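Local coordinates for protein beta-lactamase (Klebsiella pneumoniae, PDB 6KBY) that probably hydrolyses beta-lactam antibiotics to substituted beta-amino acids as a class C beta-lactamase, and holds AMP covalently in its active-site pocket, at residues L80-A84 and A168-L172; E102-F108 and L141-P146; G189-L195 and I230-D236; A206-N210 and T325-G329. One frame throughout, in Å; residues are numbered along the deposited sequence.

Contact 1: residues L80-A84 and A168-L172; sequences LASYA and AAKSL
L172, at the C-terminal end of the helix that carries residues 168-170, lays its side chain (chi1 m, chi2 t) across the flank of helix 72-86: its CD1 sits 3.7 Å from L80 CD1 and 4.1 Å from Y83 CD2, at the edge of the tyrosine ring, while its CG lies 4.1 Å from A84 CB. Residues 80-84 are fully helical; residues 168-170 are helical, and L172 has phi/psi near -95/3. The backbones come nearest at A81 and A168, whose CA atoms are 4.6 Å apart, a spacing that the two methyl side chains permit. A168 CB reaches to 3.5 Å from A81 CA and 3.9 Å from A81 CB. L80 (chi1 t, chi2 p) points at the other helix, with CD2 4.0 Å from A168 CB and 4.2 Å from A169 CB. A84 CB touches S171 OG at 3.3 Å; that hydroxyl (chi1 p) turns back and donates to A168 O at 2.8 Å. This is close alanine-mediated helix packing in the helical part of the beta-lactamase fold, where helix 72-86 is the one that follows S71. Helix 176-187 adds Y176 and A179 beside L80, and helix 255-262 packs on Y83. No hydrogen bond crosses between the segments, so the join rests mainly on apolar packing and close fit, the S171 hydroxyl being satisfied within its own segment.

Contact 2: residues E102-F108 and L141-P146; sequences ELRGSSF and LKAWKP
In the helical part of the beta-lactamase fold, the loop after helix 96-99 packs against the C-terminal end of helix 134-143. L103-S106 form a type II beta turn with G105 at positive phi, closed by S106 N to L103 O at 3.0 Å. S106 OG (chi1 p) donates to L103 O (2.6 Å) and accepts from F108 N (3.0 Å), an ST turn. CA atoms pair S106 with K142 (5.4 Å) and S107 with K145 (5.7 Å). L103 CD2 lies 3.9 Å from L141 CB. The F108 ring (chi1 m) makes an offset stack with the six-membered ring of W144 (chi1 t), centroids 4.8 Å apart and planes at 27°; F108 CZ is 3.8 Å from L141 CD2, and L163 of helix 158-171 touches both residues. One water accepts from K142 NZ and donates to E102 O, each at 3.0 Å. Another accepts from S107 N at 3.0 Å, near the helix end. S107 OG (chi1 m) donates to W144 O at 2.9 Å.

Contact 3: residues G189-L195 and I230-D236; sequences GMHHSYL and IKTTSSD
Residues 193-194 and 231-232 run side by side as a short antiparallel pair. Y194 and K231 are a hydrogen-bonded pair, CA atoms 5.3 Å apart, with Y194 N to K231 O and K231 N to Y194 O both 2.8 Å. S193 faces T232 at a CA separation of 4.2 Å, and L195 lies opposite I230 at 4.9 Å. Before the strand, G189 ends helix 176-187 in a Schellman motif at positive phi (72/22); after its partner, T233 is the N-cap of helix 234-244, its OG1 (chi1 p) accepting from D236 N at 3.0 Å. D236 turns its carboxylate onto the incoming loop: OD2 accepts from H192 N (2.8 Å) and from S193 OG (2.7 Å; chi1 m), while OD1 accepts a hydrogen bond from a water 2.7 Å away that itself accepts from H191 N at 2.9 Å. S193 OG is also 2.7 Å from T232 OG1. On the side of Y194, the K231 side chain (chi1 m, chi2 p, then t, t) turns so that NZ donates to L195 O at 2.8 Å, and it also bonds G229 O. L195 CD2 meets I230 CD1 at 3.7 Å. Strand 231-232 is the middle one of a three-stranded antiparallel sheet, bonded on its other edge to strand 67-68, while L185 of helix 176-187 packs on M190 and S193 and Y240 of helix 234-244 on M190.

Contact 4: residues A206-N210 and T325-G329; sequences AWGYN and TNGFG. With AMP (adenosine monophosphate), chain B.
Two glycines meet almost backbone to backbone: G208 and G327 have CA atoms only 3.8 Å apart, and a CB on either would clash with the other segment. They join strand 208-209 to the turn between strands 317-325 and 328-335 of the large antiparallel sheet of the beta-lactamase fold, beside the AMP pocket. T325 N bonds F328 O at 3.0 Å across this turn, with N326 and G327 at its tip. F328 (chi1 m) lays its ring along the other segment, CZ 3.4 Å from A206 O, CE2 4.1 Å from A206 CB and CE1 3.3 Å from G208 N; F67 and E68 of strand 67-68 also touch it. Y209 N donates to G327 O at 3.2 Å, a bent bond (137°), and N210 CA makes a CA-H...O contact with N326 O at 3.5 Å. T325 CG2 comes within 3.1 Å of AMP O3', while its OG1 bonds E68. A water donates to both Y209 O, at 2.6 Å, and N326 O, at 2.8 Å.

In the fold
Contacts 1 and 2 belong to the helical part of the fold: the segments of contact 2 fall between those of contact 1 in sequence, and the two centres are 21 Å apart. Contacts 3 and 4 involve the sheets, the small three-stranded one and the large one respectively, centres 17 Å and nearest atoms about 7 Å apart, with segments that alternate along the chain; strand 67-68 pairs with 231-232 in contact 3 and packs on F328 in contact 4. Contact 4 contributes T325 and N326 to the AMP pocket. In contact 3, the K231 side chain lies about 9 Å from AMP, and the I230 side chain about 9 Å from that of S71, the covalent site. Contact 1 lies about 30 Å, centre to centre, from contact 4.

Contact 1: residues L80-A84 and A168-L172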
loop_
_atom_site.group_PDB
_atom_site.type_symbol
_atom_site.label_atom_id
_atom_site.label_comp_id
_atom_site.label_asym_id
_atom_site.label_seq_id
_atom_site.Cartn_x
_atom_site.Cartn_y
_atom_site.Cartn_z
ATOM N N LEU A 80 5.622 -8.926 4.296
ATOM C CA LEU A 80 6.883 -9.560 4.668
ATOM C C LEU A 80 6.944 -9.847 6.162
ATOM O O LEU A 80 7.368 -10.935 6.572
ATOM C CB LEU A 80 8.065 -8.694 4.231
ATOM C CG LEU A 80 9.418 -9.393 4.406
ATOM C CD1 LEU A 80 9.586 -10.526 3.397
ATOM C CD2 LEU A 80 10.565 -8.396 4.309
ATOM N N ALA A 81 6.533 -8.888 6.994
ATOM C CA ALA A 81 6.515 -9.130 8.435
ATOM C C ALA A 81 5.570 -10.267 8.791
ATOM O O ALA A 81 5.879 -11.102 9.652
ATOM C CB ALA A 81 6.118 -7.853 9.174
ATOM N N SER A 82 4.411 -10.317 8.133
ATOM C CA SER A 82 3.463 -11.393 8.372
ATOM C C SER A 82 4.040 -12.734 7.933
ATOM O O SER A 82 3.854 -13.754 8.612
ATOM C CB SER A 82 2.166 -11.075 7.634
ATOM O OG SER A 82 1.177 -12.032 7.929
ATOM N N TYR A 83 4.761 -12.748 6.808
ATOM C CA TYR A 83 5.422 -13.968 6.360
ATOM C C TYR A 83 6.464 -14.426 7.371
ATOM O O TYR A 83 6.537 -15.615 7.707
ATOM C CB TYR A 83 6.046 -13.724 4.988
ATOM C CG TYR A 83 6.774 -14.909 4.408
ATOM C CD1 TYR A 83 6.078 -16.011 3.929
ATOM C CD2 TYR A 83 8.158 -14.913 4.306
ATOM C CE1 TYR A 83 6.746 -17.096 3.387
ATOM C CE2 TYR A 83 8.832 -15.991 3.764
ATOM C CZ TYR A 83 8.120 -17.075 3.305
ATOM O OH TYR A 83 8.784 -18.153 2.763
ATOM N N ALA A 84 7.260 -13.496 7.893
ATOM C CA ALA A 84 8.208 -13.852 8.941
ATOM C C ALA A 84 7.487 -14.391 10.169
ATOM O O ALA A 84 7.953 -15.345 10.809
ATOM C CB ALA A 84 9.061 -12.637 9.303
ATOM N N ALA A 168 11.555 -7.389 9.772
ATOM C CA ALA A 168 11.083 -8.582 9.080
ATOM C C ALA A 168 12.194 -9.199 8.242
ATOM O O ALA A 168 12.425 -10.412 8.295
ATOM C CB ALA A 168 9.889 -8.225 8.203
ATOM N N ALA A 169 12.892 -8.378 7.457
ATOM C CA ALA A 169 13.947 -8.908 6.600
ATOM C C ALA A 169 15.068 -9.523 7.426
ATOM O O ALA A 169 15.536 -10.630 7.134
ATOM C CB ALA A 169 14.489 -7.810 5.688
ATOM N N LYS A 170 15.501 -8.824 8.478
ATOM C CA LYS A 170 16.571 -9.355 9.316
ATOM C C LYS A 170 16.181 -10.700 9.913
ATOM O O LYS A 170 17.010 -11.617 9.987
ATOM C CB LYS A 170 16.920 -8.352 10.415
ATOM C CG LYS A 170 18.046 -8.792 11.341
ATOM C CD LYS A 170 19.386 -8.760 10.624
ATOM C CE LYS A 170 20.527 -9.118 11.560
ATOM N NZ LYS A 170 21.840 -9.008 10.870
ATOM N N SER A 171 14.921 -10.845 10.333
ATOM C CA SER A 171 14.485 -12.114 10.905
ATOM C C SER A 171 14.531 -13.246 9.889
ATOM O O SER A 171 14.592 -14.420 10.282
ATOM C CB SER A 171 13.079 -11.986 11.498
ATOM O OG SER A 171 12.073 -12.055 10.501
ATOM N N LEU A 172 14.491 -12.921 8.600
ATOM C CA LEU A 172 14.615 -13.887 7.520
ATOM C C LEU A 172 16.046 -14.006 7.012
ATOM O O LEU A 172 16.288 -14.737 6.046
ATOM C CB LEU A 172 13.674 -13.512 6.369
ATOM C CG LEU A 172 12.195 -13.532 6.751
ATOM C CD1 LEU A 172 11.357 -12.780 5.735
ATOM C CD2 LEU A 172 11.702 -14.968 6.888
#

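Contact 2: residues E102-F108 and L141-P146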
loop_
_atom_site.group_PDB
_atom_site.type_symbol
_atom_site.label_atom_id
_atom_site.label_comp_id
_atom_site.label_asym_id
_atom_site.label_seq_id
_atom_site.Cartn_x
_atom_site.Cartn_y
_atom_site.Cartn_z
ATOM N N GLU A 102 20.931 -2.859 19.129
ATOM C CA GLU A 102 21.519 -1.534 19.307
ATOM C C GLU A 102 20.569 -0.578 20.013
ATOM O O GLU A 102 21.026 0.373 20.659
ATOM C CB GLU A 102 21.904 -0.943 17.950
ATOM C CG GLU A 102 22.703 -1.856 17.047
ATOM C CD GLU A 102 21.843 -2.531 15.993
ATOM O OE1 GLU A 102 21.119 -3.498 16.338
ATOM O OE2 GLU A 102 21.860 -2.091 14.813
ATOM N N LEU A 103 19.261 -0.816 19.919
ATOM C CA LEU A 103 18.259 0.048 20.524
ATOM C C LEU A 103 17.867 -0.379 21.933
ATOM O O LEU A 103 16.984 0.247 22.527
ATOM C CB LEU A 103 17.019 0.124 19.624
ATOM C CG LEU A 103 17.293 0.645 18.210
ATOM C CD1 LEU A 103 16.007 0.754 17.392
ATOM C CD2 LEU A 103 18.009 1.984 18.260
ATOM N N ARG A 104 18.486 -1.417 22.485
ATOM C CA ARG A 104 18.160 -1.815 23.845
ATOM C C ARG A 104 18.573 -0.720 24.817
ATOM O O ARG A 104 19.659 -0.143 24.707
ATOM C CB ARG A 104 18.818 -3.152 24.181
ATOM C CG ARG A 104 18.137 -4.302 23.454
ATOM C CD ARG A 104 18.904 -5.604 23.545
ATOM N NE ARG A 104 18.216 -6.655 22.798
ATOM C CZ ARG A 104 18.693 -7.882 22.618
ATOM N NH1 ARG A 104 19.870 -8.220 23.132
ATOM N NH2 ARG A 104 17.993 -8.772 21.926
ATOM N N GLY A 105 17.679 -0.411 25.749
ATOM C CA GLY A 105 17.871 0.701 26.647
ATOM C C GLY A 105 17.221 1.992 26.196
ATOM O O GLY A 105 17.150 2.939 26.990
ATOM N N SER A 106 16.734 2.059 24.957
ATOM C CA SER A 106 16.110 3.249 24.405
ATOM C C SER A 106 14.594 3.167 24.570
ATOM O O SER A 106 14.056 2.233 25.162
ATOM C CB SER A 106 16.473 3.397 22.925
ATOM O OG SER A 106 15.707 2.503 22.128
ATOM N N SER A 107 13.896 4.157 24.009
ATOM C CA SER A 107 12.437 4.120 24.014
ATOM C C SER A 107 11.894 2.906 23.282
ATOM O O SER A 107 10.745 2.513 23.516
ATOM C CB SER A 107 11.872 5.388 23.381
ATOM O OG SER A 107 12.206 6.519 24.161
ATOM N N PHE A 108 12.695 2.289 22.419
ATOM C CA PHE A 108 12.235 1.112 21.698
ATOM C C PHE A 108 12.163 -0.140 22.564
ATOM O O PHE A 108 11.690 -1.178 22.076
ATOM C CB PHE A 108 13.050 0.927 20.418
ATOM C CG PHE A 108 12.734 1.964 19.392
ATOM C CD1 PHE A 108 11.596 1.837 18.616
ATOM C CD2 PHE A 108 13.513 3.103 19.255
ATOM C CE1 PHE A 108 11.261 2.798 17.688
ATOM C CE2 PHE A 108 13.188 4.072 18.323
ATOM C CZ PHE A 108 12.056 3.919 17.541
ATOM N N LEU A 141 17.303 7.108 16.387
ATOM C CA LEU A 141 16.374 6.203 17.053
ATOM C C LEU A 141 16.723 6.011 18.522
ATOM O O LEU A 141 15.820 5.874 19.355
ATOM C CB LEU A 141 16.329 4.868 16.316
ATOM C CG LEU A 141 15.782 4.914 14.889
ATOM C CD1 LEU A 141 15.915 3.547 14.246
ATOM C CD2 LEU A 141 14.336 5.388 14.867
ATOM N N LYS A 142 18.017 6.018 18.867
ATOM C CA LYS A 142 18.415 5.911 20.269
ATOM C C LYS A 142 18.029 7.147 21.071
ATOM O O LYS A 142 17.800 7.048 22.282
ATOM C CB LYS A 142 19.924 5.686 20.389
ATOM C CG LYS A 142 20.404 4.307 19.987
ATOM C CD LYS A 142 21.915 4.204 20.129
ATOM C CE LYS A 142 22.472 3.021 19.360
ATOM N NZ LYS A 142 23.962 3.025 19.363
ATOM N N ALA A 143 17.973 8.312 20.433
ATOM C CA ALA A 143 17.663 9.558 21.121
ATOM C C ALA A 143 16.176 9.890 21.114
ATOM O O ALA A 143 15.752 10.799 21.839
ATOM C CB ALA A 143 18.447 10.714 20.490
ATOM N N TRP A 144 15.386 9.170 20.322
ATOM C CA TRP A 144 13.976 9.484 20.141
ATOM C C TRP A 144 13.152 9.076 21.356
ATOM O O TRP A 144 13.414 8.051 21.996
ATOM C CB TRP A 144 13.466 8.731 18.914
ATOM C CG TRP A 144 11.971 8.729 18.734
ATOM C CD1 TRP A 144 11.217 9.703 18.149
ATOM C CD2 TRP A 144 11.056 7.691 19.124
ATOM N NE1 TRP A 144 9.890 9.345 18.162
ATOM C CE2 TRP A 144 9.764 8.114 18.749
ATOM C CE3 TRP A 144 11.203 6.454 19.758
ATOM C CZ2 TRP A 144 8.629 7.342 18.979
ATOM C CZ3 TRP A 144 10.070 5.686 19.990
ATOM C CH2 TRP A 144 8.801 6.136 19.598
ATOM N N LYS A 145 12.126 9.870 21.656
ATOM C CA LYS A 145 11.143 9.530 22.676
ATOM C C LYS A 145 9.786 9.972 22.140
ATOM O O LYS A 145 9.662 11.102 21.638
ATOM C CB LYS A 145 11.435 10.243 23.998
ATOM C CG LYS A 145 12.673 9.746 24.732
ATOM C CD LYS A 145 13.100 10.718 25.827
ATOM C CE LYS A 145 11.913 11.192 26.657
ATOM N NZ LYS A 145 12.314 12.193 27.696
ATOM N N PRO A 146 8.759 9.135 22.238
ATOM C CA PRO A 146 7.441 9.531 21.731
ATOM C C PRO A 146 6.767 10.534 22.656
ATOM O O PRO A 146 7.037 10.588 23.861
ATOM C CB PRO A 146 6.670 8.210 21.709
ATOM C CG PRO A 146 7.292 7.409 22.798
ATOM C CD PRO A 146 8.753 7.767 22.784
HETATM O O HOH W 1 23.918 0.752 21.298
HETATM O O HOH W 2 14.795 5.923 21.819
#

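Contact 3: residues G189-L195 and I230-D236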
loop_
_atom_site.group_PDB
_atom_site.type_symbol
_atom_site.label_atom_id
_atom_site.label_comp_id
_atom_site.label_asym_id
_atom_site.label_seq_id
_atom_site.Cartn_x
_atom_site.Cartn_y
_atom_site.Cartn_z
ATOM N N GLY A 189 4.191 -14.229 -7.673
ATOM C CA GLY A 189 4.037 -14.196 -9.112
ATOM C C GLY A 189 4.045 -12.808 -9.699
ATOM O O GLY A 189 3.527 -12.603 -10.798
ATOM N N MET A 190 4.625 -11.839 -8.992
ATOM C CA MET A 190 4.636 -10.446 -9.429
ATOM C C MET A 190 5.992 -10.163 -10.066
ATOM O O MET A 190 6.913 -9.630 -9.446
ATOM C CB MET A 190 4.319 -9.529 -8.251
ATOM C CG MET A 190 2.903 -9.739 -7.724
ATOM S SD MET A 190 2.569 -8.879 -6.185
ATOM C CE MET A 190 2.518 -7.179 -6.756
ATOM N N HIS A 191 6.108 -10.548 -11.335
ATOM C CA HIS A 191 7.382 -10.519 -12.041
ATOM C C HIS A 191 7.704 -9.166 -12.646
ATOM O O HIS A 191 8.836 -8.966 -13.100
ATOM C CB HIS A 191 7.415 -11.611 -13.114
ATOM C CG HIS A 191 7.144 -12.981 -12.578
ATOM N ND1 HIS A 191 7.963 -13.589 -11.652
ATOM C CD2 HIS A 191 6.138 -13.851 -12.819
ATOM C CE1 HIS A 191 7.477 -14.780 -11.354
ATOM N NE2 HIS A 191 6.369 -14.964 -12.048
ATOM N N HIS A 192 6.758 -8.236 -12.647
ATOM C CA HIS A 192 6.979 -6.882 -13.140
ATOM C C HIS A 192 6.729 -5.861 -12.040
ATOM O O HIS A 192 6.091 -4.822 -12.234
ATOM C CB HIS A 192 6.201 -6.646 -14.428
ATOM C CG HIS A 192 6.593 -7.607 -15.506
ATOM N ND1 HIS A 192 5.998 -8.841 -15.654
ATOM C CD2 HIS A 192 7.577 -7.548 -16.434
ATOM C CE1 HIS A 192 6.570 -9.484 -16.658
ATOM N NE2 HIS A 192 7.533 -8.724 -17.146
ATOM N N SER A 193 7.254 -6.184 -10.866
ATOM C CA SER A 193 7.201 -5.348 -9.681
ATOM C C SER A 193 8.615 -5.270 -9.127
ATOM O O SER A 193 9.303 -6.296 -9.044
ATOM C CB SER A 193 6.274 -5.973 -8.640
ATOM O OG SER A 193 4.956 -6.088 -9.147
ATOM N N TYR A 194 9.054 -4.065 -8.767
ATOM C CA TYR A 194 10.457 -3.855 -8.447
ATOM C C TYR A 194 10.608 -2.780 -7.387
ATOM O O TYR A 194 9.810 -1.842 -7.305
ATOM C CB TYR A 194 11.232 -3.358 -9.672
ATOM C CG TYR A 194 11.010 -4.171 -10.918
ATOM C CD1 TYR A 194 11.698 -5.356 -11.129
ATOM C CD2 TYR A 194 10.112 -3.750 -11.890
ATOM C CE1 TYR A 194 11.494 -6.103 -12.279
ATOM C CE2 TYR A 194 9.903 -4.488 -13.040
ATOM C CZ TYR A 194 10.595 -5.658 -13.226
ATOM O OH TYR A 194 10.379 -6.378 -14.376
ATOM N N LEU A 195 11.677 -2.906 -6.604
ATOM C CA LEU A 195 12.223 -1.767 -5.878
ATOM C C LEU A 195 13.232 -0.998 -6.719
ATOM O O LEU A 195 13.323 0.225 -6.595
ATOM C CB LEU A 195 12.883 -2.226 -4.576
ATOM C CG LEU A 195 11.921 -2.824 -3.552
ATOM C CD1 LEU A 195 12.683 -3.486 -2.416
ATOM C CD2 LEU A 195 10.977 -1.761 -3.016
ATOM N N ILE A 230 8.071 0.773 -4.190
ATOM C CA ILE A 230 7.630 -0.157 -5.231
ATOM C C ILE A 230 7.259 0.580 -6.515
ATOM O O ILE A 230 6.537 1.588 -6.489
ATOM C CB ILE A 230 6.458 -1.018 -4.730
ATOM C CG1 ILE A 230 6.907 -1.949 -3.595
ATOM C CG2 ILE A 230 5.827 -1.799 -5.876
ATOM C CD1 ILE A 230 7.715 -3.158 -4.042
ATOM N N LYS A 231 7.723 0.041 -7.649
ATOM C CA LYS A 231 7.228 0.369 -8.980
ATOM C C LYS A 231 6.634 -0.907 -9.559
ATOM O O LYS A 231 7.249 -1.973 -9.456
ATOM C CB LYS A 231 8.368 0.853 -9.888
ATOM C CG LYS A 231 9.059 2.138 -9.439
ATOM C CD LYS A 231 10.216 1.824 -8.473
ATOM C CE LYS A 231 10.705 3.023 -7.716
ATOM N NZ LYS A 231 11.783 2.501 -6.866
ATOM N N THR A 232 5.445 -0.813 -10.157
ATOM C CA THR A 232 4.721 -2.021 -10.534
ATOM C C THR A 232 3.677 -1.687 -11.596
ATOM O O THR A 232 3.406 -0.520 -11.888
ATOM C CB THR A 232 4.099 -2.667 -9.291
ATOM O OG1 THR A 232 3.468 -3.898 -9.642
ATOM C CG2 THR A 232 3.081 -1.742 -8.662
ATOM N N THR A 233 3.104 -2.735 -12.178
ATOM C CA THR A 233 2.032 -2.598 -13.153
ATOM C C THR A 233 0.683 -2.807 -12.477
ATOM O O THR A 233 0.577 -3.437 -11.419
ATOM C CB THR A 233 2.167 -3.623 -14.283
ATOM O OG1 THR A 233 1.963 -4.931 -13.739
ATOM C CG2 THR A 233 3.536 -3.540 -14.955
ATOM N N SER A 234 -0.365 -2.293 -13.122
ATOM C CA SER A 234 -1.705 -2.544 -12.607
ATOM C C SER A 234 -2.043 -4.029 -12.629
ATOM O O SER A 234 -2.753 -4.517 -11.744
ATOM C CB SER A 234 -2.733 -1.746 -13.403
ATOM O OG SER A 234 -2.759 -2.178 -14.750
ATOM N N SER A 235 -1.523 -4.773 -13.610
ATOM C CA SER A 235 -1.784 -6.208 -13.665
ATOM C C SER A 235 -1.137 -6.946 -12.500
ATOM O O SER A 235 -1.751 -7.844 -11.910
ATOM C CB SER A 235 -1.302 -6.767 -14.999
ATOM O OG SER A 235 -2.090 -6.262 -16.065
ATOM N N ASP A 236 0.106 -6.598 -12.163
ATOM C CA ASP A 236 0.733 -7.218 -10.997
ATOM C C ASP A 236 -0.020 -6.874 -9.720
ATOM O O ASP A 236 -0.197 -7.731 -8.847
ATOM C CB ASP A 236 2.197 -6.796 -10.864
ATOM C CG ASP A 236 3.156 -7.744 -11.568
ATOM O OD1 ASP A 236 2.724 -8.508 -12.462
ATOM O OD2 ASP A 236 4.363 -7.705 -11.234
HETATM O O HOH W 3 4.322 -10.310 -13.654
#

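Contact 4: residues A206-N210 and T325-G329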
loop_
_atom_site.group_PDB
_atom_site.type_symbol
_atom_site.label_atom_id
_atom_site.label_comp_id
_atom_site.label_asym_id
_atom_site.label_seq_id
_atom_site.Cartn_x
_atom_site.Cartn_y
_atom_site.Cartn_z
ATOM N N ALA A 206 6.925 4.738 -16.364
ATOM C CA ALA A 206 6.296 6.028 -16.599
ATOM C C ALA A 206 7.031 7.120 -15.840
ATOM O O ALA A 206 7.625 6.880 -14.786
ATOM C CB ALA A 206 4.849 5.990 -16.110
ATOM N N TRP A 207 6.984 8.332 -16.385
ATOM C CA TRP A 207 7.414 9.505 -15.646
ATOM C C TRP A 207 6.237 10.040 -14.843
ATOM O O TRP A 207 5.088 9.973 -15.290
ATOM C CB TRP A 207 7.963 10.570 -16.598
ATOM C CG TRP A 207 9.328 10.200 -17.075
ATOM C CD1 TRP A 207 9.648 9.530 -18.219
ATOM C CD2 TRP A 207 10.557 10.425 -16.380
ATOM N NE1 TRP A 207 11.013 9.343 -18.290
ATOM C CE2 TRP A 207 11.591 9.885 -17.172
ATOM C CE3 TRP A 207 10.883 11.033 -15.167
ATOM C CZ2 TRP A 207 12.932 9.944 -16.788
ATOM C CZ3 TRP A 207 12.217 11.096 -14.792
ATOM C CH2 TRP A 207 13.221 10.550 -15.596
ATOM N N GLY A 208 6.526 10.520 -13.641
ATOM C CA GLY A 208 5.531 11.228 -12.873
ATOM C C GLY A 208 5.587 12.704 -13.166
ATOM O O GLY A 208 6.615 13.224 -13.585
ATOM N N TYR A 209 4.475 13.397 -12.956
ATOM C CA TYR A 209 4.402 14.825 -13.242
ATOM C C TYR A 209 3.998 15.559 -11.971
ATOM O O TYR A 209 2.901 15.340 -11.444
ATOM C CB TYR A 209 3.489 15.099 -14.444
ATOM C CG TYR A 209 4.154 14.536 -15.679
ATOM C CD1 TYR A 209 3.983 13.207 -16.043
ATOM C CD2 TYR A 209 5.041 15.309 -16.423
ATOM C CE1 TYR A 209 4.644 12.673 -17.129
ATOM C CE2 TYR A 209 5.702 14.787 -17.514
ATOM C CZ TYR A 209 5.501 13.469 -17.866
ATOM O OH TYR A 209 6.160 12.934 -18.944
ATOM N N ASN A 210 4.908 16.394 -11.460
ATOM C CA ASN A 210 4.725 17.029 -10.161
ATOM C C ASN A 210 3.779 18.224 -10.283
ATOM O O ASN A 210 3.152 18.452 -11.323
ATOM C CB ASN A 210 6.073 17.349 -9.509
ATOM C CG ASN A 210 6.832 18.465 -10.218
ATOM O OD1 ASN A 210 6.305 19.135 -11.108
ATOM N ND2 ASN A 210 8.081 18.678 -9.810
ATOM N N THR A 325 3.570 9.507 -4.639
ATOM C CA THR A 325 4.877 10.151 -4.628
ATOM C C THR A 325 4.683 11.554 -5.192
ATOM O O THR A 325 3.569 11.951 -5.542
ATOM C CB THR A 325 5.911 9.383 -5.458
ATOM O OG1 THR A 325 5.508 9.417 -6.829
ATOM C CG2 THR A 325 6.047 7.931 -4.997
ATOM N N ASN A 326 5.771 12.321 -5.303
ATOM C CA ASN A 326 5.633 13.663 -5.864
ATOM C C ASN A 326 5.035 13.629 -7.260
ATOM O O ASN A 326 4.395 14.598 -7.682
ATOM C CB ASN A 326 6.982 14.380 -5.900
ATOM C CG ASN A 326 7.430 14.843 -4.538
ATOM O OD1 ASN A 326 6.659 14.836 -3.586
ATOM N ND2 ASN A 326 8.685 15.269 -4.441
ATOM N N GLY A 327 5.236 12.538 -7.992
ATOM C CA GLY A 327 4.743 12.473 -9.349
ATOM C C GLY A 327 3.615 11.497 -9.626
ATOM O O GLY A 327 3.170 11.419 -10.770
ATOM N N PHE A 328 3.134 10.756 -8.620
ATOM C CA PHE A 328 2.212 9.649 -8.856
ATOM C C PHE A 328 1.138 9.573 -7.777
ATOM O O PHE A 328 1.360 9.953 -6.624
ATOM C CB PHE A 328 2.935 8.294 -8.857
ATOM C CG PHE A 328 3.829 8.061 -10.045
ATOM C CD1 PHE A 328 5.098 8.623 -10.107
ATOM C CD2 PHE A 328 3.416 7.241 -11.082
ATOM C CE1 PHE A 328 5.930 8.371 -11.182
ATOM C CE2 PHE A 328 4.241 6.998 -12.160
ATOM C CZ PHE A 328 5.500 7.565 -12.212
ATOM N N GLY A 329 -0.014 9.019 -8.156
ATOM C CA GLY A 329 -1.105 8.803 -7.222
ATOM C C GLY A 329 -1.786 7.477 -7.483
ATOM O O GLY A 329 -2.234 7.219 -8.610
HETATM P P AMP B . 2.347 7.299 1.211
HETATM O O1P AMP B . 2.221 7.326 -0.280
HETATM O O2P AMP B . 1.161 7.709 2.042
HETATM O "O5'" AMP B . 3.635 8.111 1.662
HETATM C "C5'" AMP B . 4.880 7.901 1.011
HETATM C "C4'" AMP B . 5.268 9.078 0.154
HETATM O "O4'" AMP B . 5.595 10.216 0.996
HETATM C "C3'" AMP B . 6.510 8.875 -0.704
HETATM O "O3'" AMP B . 6.242 8.192 -1.914
HETATM C "C2'" AMP B . 7.030 10.292 -0.890
HETATM O "O2'" AMP B . 6.271 10.983 -1.874
HETATM C "C1'" AMP B . 6.716 10.900 0.475
HETATM N N9 AMP B . 7.836 10.725 1.420
HETATM C C8 AMP B . 7.830 9.931 2.514
HETATM N N7 AMP B . 9.017 9.997 3.173
HETATM C C5 AMP B . 9.804 10.850 2.486
HETATM C C6 AMP B . 11.181 11.371 2.633
HETATM N N6 AMP B . 11.966 10.980 3.664
HETATM N N1 AMP B . 11.627 12.244 1.698
HETATM C C2 AMP B . 10.854 12.637 0.666
HETATM N N3 AMP B . 9.593 12.203 0.474
HETATM C C4 AMP B . 9.023 11.326 1.335
HETATM O O HOH W 4 2.026 15.018 -9.044
#